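Local coordinates for protein cytochrome c6 (Synechococcus sp., PDB 4EIE) that binds heme c covalently and probably carries electrons as a small soluble cytochrome of the photosynthetic c6 family, at residues A[64-67]-A[68-71]; A[74-77]-A[78-82]. All coordinates share one frame; numbering follows the deposited sequence.

Contact 1 of 2, residues A[64-67]-A[68-71]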
loop_
_atom_site.group_PDB
_atom_site.type_symbol
_atom_site.label_atom_id
_atom_site.label_comp_id
_atom_site.label_asym_id
_atom_site.label_seq_id
_atom_site.Cartn_x
_atom_site.Cartn_y
_atom_site.Cartn_z
ATOM N N LYS A 64 -1.274 -13.290 5.770
ATOM C CA LYS A 64 -1.493 -12.453 6.959
ATOM C C LYS A 64 -2.777 -11.676 6.999
ATOM O O LYS A 64 -3.241 -11.370 8.088
ATOM C CB LYS A 64 -0.340 -11.383 7.089
ATOM C CG LYS A 64 1.057 -11.995 7.248
ATOM C CD LYS A 64 2.156 -10.904 7.242
ATOM C CE LYS A 64 3.566 -11.414 6.992
ATOM N NZ LYS A 64 4.247 -12.063 8.033
ATOM N N LEU A 65 -3.230 -11.225 5.838
ATOM C CA LEU A 65 -4.469 -10.497 5.627
ATOM C C LEU A 65 -5.315 -11.295 4.637
ATOM O O LEU A 65 -4.789 -11.892 3.736
ATOM C CB LEU A 65 -4.164 -9.108 5.049
ATOM C CG LEU A 65 -3.411 -8.185 5.993
ATOM C CD1 LEU A 65 -3.041 -6.921 5.198
ATOM C CD2 LEU A 65 -4.228 -7.828 7.221
ATOM N N SER A 66 -6.623 -11.251 4.815
ATOM C CA SER A 66 -7.506 -11.931 3.909
ATOM C C SER A 66 -7.535 -11.226 2.558
ATOM O O SER A 66 -7.153 -10.073 2.433
ATOM C CB SER A 66 -8.894 -12.024 4.450
ATOM O OG SER A 66 -9.453 -10.700 4.477
ATOM N N SER A 67 -8.080 -11.907 1.564
ATOM C CA SER A 67 -8.272 -11.273 0.284
ATOM C C SER A 67 -9.102 -10.002 0.410
ATOM O O SER A 67 -8.793 -9.020 -0.239
ATOM C CB SER A 67 -8.958 -12.273 -0.657
ATOM O OG SER A 67 -8.133 -13.415 -0.882
ATOM N N GLU A 68 -10.146 -10.035 1.210
ATOM C CA GLU A 68 -11.001 -8.883 1.368
ATOM C C GLU A 68 -10.261 -7.755 2.032
ATOM O O GLU A 68 -10.401 -6.604 1.632
ATOM C CB GLU A 68 -12.282 -9.218 2.128
ATOM C CG GLU A 68 -13.261 -8.090 2.341
ATOM C CD GLU A 68 -12.915 -7.090 3.432
ATOM O OE1 GLU A 68 -12.242 -7.406 4.447
ATOM O OE2 GLU A 68 -13.405 -5.934 3.293
ATOM N N GLU A 69 -9.453 -8.053 3.037
ATOM C CA GLU A 69 -8.663 -7.025 3.713
ATOM C C GLU A 69 -7.649 -6.418 2.731
ATOM O O GLU A 69 -7.416 -5.219 2.741
ATOM C CB GLU A 69 -7.918 -7.597 4.901
ATOM C CG GLU A 69 -8.824 -7.841 6.110
ATOM C CD GLU A 69 -8.105 -8.586 7.231
ATOM O OE1 GLU A 69 -7.467 -9.623 6.981
ATOM O OE2 GLU A 69 -8.201 -8.130 8.399
ATOM N N ILE A 70 -7.012 -7.250 1.930
ATOM C CA ILE A 70 -6.055 -6.773 0.939
ATOM C C ILE A 70 -6.730 -5.847 -0.077
ATOM O O ILE A 70 -6.211 -4.795 -0.404
ATOM C CB ILE A 70 -5.286 -7.925 0.311
ATOM C CG1 ILE A 70 -4.412 -8.618 1.344
ATOM C CG2 ILE A 70 -4.495 -7.429 -0.895
ATOM C CD1 ILE A 70 -3.745 -9.899 0.894
ATOM N N GLN A 71 -7.924 -6.216 -0.515
ATOM C CA GLN A 71 -8.654 -5.326 -1.411
ATOM C C GLN A 71 -8.957 -4.009 -0.737
ATOM O O GLN A 71 -8.811 -2.960 -1.371
ATOM C CB GLN A 71 -9.951 -5.968 -1.921
ATOM C CG GLN A 71 -9.761 -7.129 -2.826
ATOM C CD GLN A 71 -9.130 -6.777 -4.136
ATOM O OE1 GLN A 71 -8.060 -7.305 -4.479
ATOM N NE2 GLN A 71 -9.723 -5.861 -4.846
HETATM O O HOH W 1 -7.152 -9.468 -2.685
#

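Contact 2 of 2, residues A[74-77]-A[78-82]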
loop_
_atom_site.group_PDB
_atom_site.type_symbol
_atom_site.label_atom_id
_atom_site.label_comp_id
_atom_site.label_asym_id
_atom_site.label_seq_id
_atom_site.Cartn_x
_atom_site.Cartn_y
_atom_site.Cartn_z
ATOM N N SER A 74 -5.877 -1.860 -0.317
ATOM C CA SER A 74 -5.392 -1.463 -1.607
ATOM C C SER A 74 -6.193 -0.303 -2.169
ATOM O O SER A 74 -5.633 0.621 -2.746
ATOM C CB SER A 74 -5.363 -2.647 -2.573
ATOM O OG SER A 74 -4.418 -3.626 -2.143
ATOM N N GLN A 75 -7.509 -0.360 -2.014
ATOM C CA GLN A 75 -8.359 0.756 -2.404
ATOM C C GLN A 75 -8.006 1.993 -1.598
ATOM O O GLN A 75 -7.905 3.106 -2.151
ATOM C CB GLN A 75 -9.819 0.396 -2.213
ATOM C CG GLN A 75 -10.788 1.558 -2.440
ATOM C CD GLN A 75 -10.725 2.105 -3.851
ATOM O OE1 GLN A 75 -10.819 1.362 -4.823
ATOM N NE2 GLN A 75 -10.649 3.436 -3.960
ATOM N N TYR A 76 -7.799 1.861 -0.292
ATOM C CA TYR A 76 -7.422 3.025 0.528
ATOM C C TYR A 76 -6.138 3.652 0.011
ATOM O O TYR A 76 -6.043 4.862 -0.176
ATOM C CB TYR A 76 -7.283 2.581 1.981
ATOM C CG TYR A 76 -6.754 3.661 2.870
ATOM C CD1 TYR A 76 -7.591 4.734 3.253
ATOM C CD2 TYR A 76 -5.479 3.622 3.380
ATOM C CE1 TYR A 76 -7.128 5.741 4.091
ATOM C CE2 TYR A 76 -4.992 4.676 4.205
ATOM C CZ TYR A 76 -5.857 5.674 4.554
ATOM O OH TYR A 76 -5.416 6.680 5.382
ATOM N N VAL A 77 -5.120 2.825 -0.229
ATOM C CA VAL A 77 -3.870 3.333 -0.729
ATOM C C VAL A 77 -4.010 3.989 -2.079
ATOM O O VAL A 77 -3.417 5.041 -2.343
ATOM C CB VAL A 77 -2.807 2.221 -0.744
ATOM C CG1 VAL A 77 -1.545 2.628 -1.503
ATOM C CG2 VAL A 77 -2.445 1.849 0.672
ATOM N N LEU A 78 -4.801 3.381 -2.953
ATOM C CA LEU A 78 -5.029 3.986 -4.276
ATOM C C LEU A 78 -5.616 5.379 -4.137
ATOM O O LEU A 78 -5.125 6.359 -4.710
ATOM C CB LEU A 78 -5.929 3.107 -5.137
ATOM C CG LEU A 78 -6.181 3.686 -6.544
ATOM C CD1 LEU A 78 -4.919 3.773 -7.332
ATOM C CD2 LEU A 78 -7.177 2.780 -7.295
ATOM N N GLN A 79 -6.684 5.496 -3.361
ATOM C CA GLN A 79 -7.357 6.770 -3.225
ATOM C C GLN A 79 -6.453 7.809 -2.594
ATOM O O GLN A 79 -6.384 8.951 -3.059
ATOM C CB GLN A 79 -8.778 6.645 -2.709
ATOM C CG GLN A 79 -8.854 6.204 -1.316
ATOM C CD GLN A 79 -10.262 5.787 -0.910
ATOM O OE1 GLN A 79 -10.975 5.123 -1.685
ATOM N NE2 GLN A 79 -10.685 6.200 0.296
ATOM N N GLN A 80 -5.710 7.427 -1.555
ATOM C CA GLN A 80 -4.816 8.362 -0.883
ATOM C C GLN A 80 -3.685 8.814 -1.824
ATOM O O GLN A 80 -3.325 10.008 -1.874
ATOM C CB GLN A 80 -4.240 7.731 0.401
ATOM C CG GLN A 80 -5.258 7.486 1.490
ATOM C CD GLN A 80 -5.709 8.713 2.158
ATOM O OE1 GLN A 80 -6.764 9.212 1.858
ATOM N NE2 GLN A 80 -4.963 9.137 3.147
ATOM N N SER A 81 -3.121 7.889 -2.556
ATOM C CA SER A 81 -1.988 8.203 -3.414
ATOM C C SER A 81 -2.374 9.159 -4.521
ATOM O O SER A 81 -1.590 9.988 -4.931
ATOM C CB SER A 81 -1.401 6.926 -4.049
ATOM O OG SER A 81 -2.245 6.295 -4.970
ATOM N N GLN A 82 -3.614 9.026 -5.011
ATOM C CA GLN A 82 -4.065 9.713 -6.219
ATOM C C GLN A 82 -4.375 11.106 -5.823
ATOM O O GLN A 82 -4.450 11.950 -6.699
ATOM C CB GLN A 82 -5.291 9.055 -6.904
ATOM C CG GLN A 82 -5.037 7.691 -7.543
ATOM C CD GLN A 82 -4.599 7.816 -8.950
ATOM O OE1 GLN A 82 -3.634 7.161 -9.400
ATOM N NE2 GLN A 82 -5.337 8.608 -9.700
#

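Contact 1 of 2, residues A[64-67]-A[68-71]
S66 and E69 clasp each other through reciprocal hydrogen bonds between side chain and backbone where the chain turns into helix 67-82. The amide N of E69 donates to S66 OG over 3.0 Å, and in return the amide N of S66 donates to E69 OE1 over 2.8 Å. The second bond is nearly straight, 171° at the hydrogen, and uses the carboxylate lone pair that faces away from OE2. A longer, weak bond of 3.4 Å runs from S66 OG to the same E69 OE1, so that oxygen serves both the backbone and the hydroxyl of the capping serine. S66 OG sits between its own backbone N and carbonyl carbon (chi1 68°), which turns the hydroxyl onto the E69 amide; the E69 chain, extended beyond CG, carries its carboxylate back to the serine N.

Such an exchange is a capping box, with S66 as the N-cap: it gives the first-turn amide of E69 a side-chain acceptor and ties down the N-cap amide of S66. Ordinary helical bonding begins at once: I70 N donates to S66 O, and Q71 N to S67 O. A water bridges the second of these turns, donating to S67 O and to Q71 OE1, each at 3.0 Å.

Apolar contact joins L65 CB to I70 CG1 at 3.7 Å. Separately, L65 CD2 meets the carboxylate oxygen E69 OE1 at 3.7 Å, the two side chains crossing at about a right angle. Beyond them, the side chain of L65 lies about 4 Å from the bound heme c at the nearest atoms and packs on I9 and H13 of helix 5-13, whereas I70 leans on V51 and T52 of helix 44-53.

Contact 2 of 2, residues A[74-77]-A[78-82]
Q80 lays its CG over one face of the Y76 ring, one turn earlier in the same helix. This CH-pi contact has CG 3.7 Å from the ring centroid and 18° off the normal, displaced toward the rim. A bend at chi2 carries the Q80 amide toward the ring, and its plane ends up 14° from that of the ring. With only the methyl of an alanine at Y76, the Q80 methylene would probably lose its aromatic surface and the amide be freer to swing.

Alongside, Q75 NE2 donates to Q79 OE1 over 2.9 Å, meeting a lone pair in the carbonyl plane although the two amides are turned 65° apart. Both pairs are i to i+4 neighbours, the spacing that puts side chains on the same side of an alpha-helix, here the C-terminal helix of the cytochrome c fold. The backbone bonds of the same spacing, such as Q80 N to Y76 O at 2.9 Å, fix their footing. One residue further along, S81 OG folds back to donate to L78 O (2.9 Å), which Q82 N also reaches, from the same face of the carbonyl.

Farther out, Y76 meets the ring of F10 from helix 5-13, and V77 touches the heme.

From the N terminus, helix 5-13 comes first, and both contacts later return to it: L65 and E69 of contact 1 reach I9, while Y76 and V77 of contact 2 meet F10. After helix 44-53 the chain runs through a loop into contact 1, which closes the short turn starting helix 67-82. Contact 2 follows farther along the same helix, its centre 15 Å from that of contact 1, and closes only helical turns. The two neither nest nor cross; they stand in series and do not touch. Side chains of both also meet helix 44-53, and V77 and S81 touch M36 of helix 33-39, with L65 and V77 each bringing a side chain close to the heme.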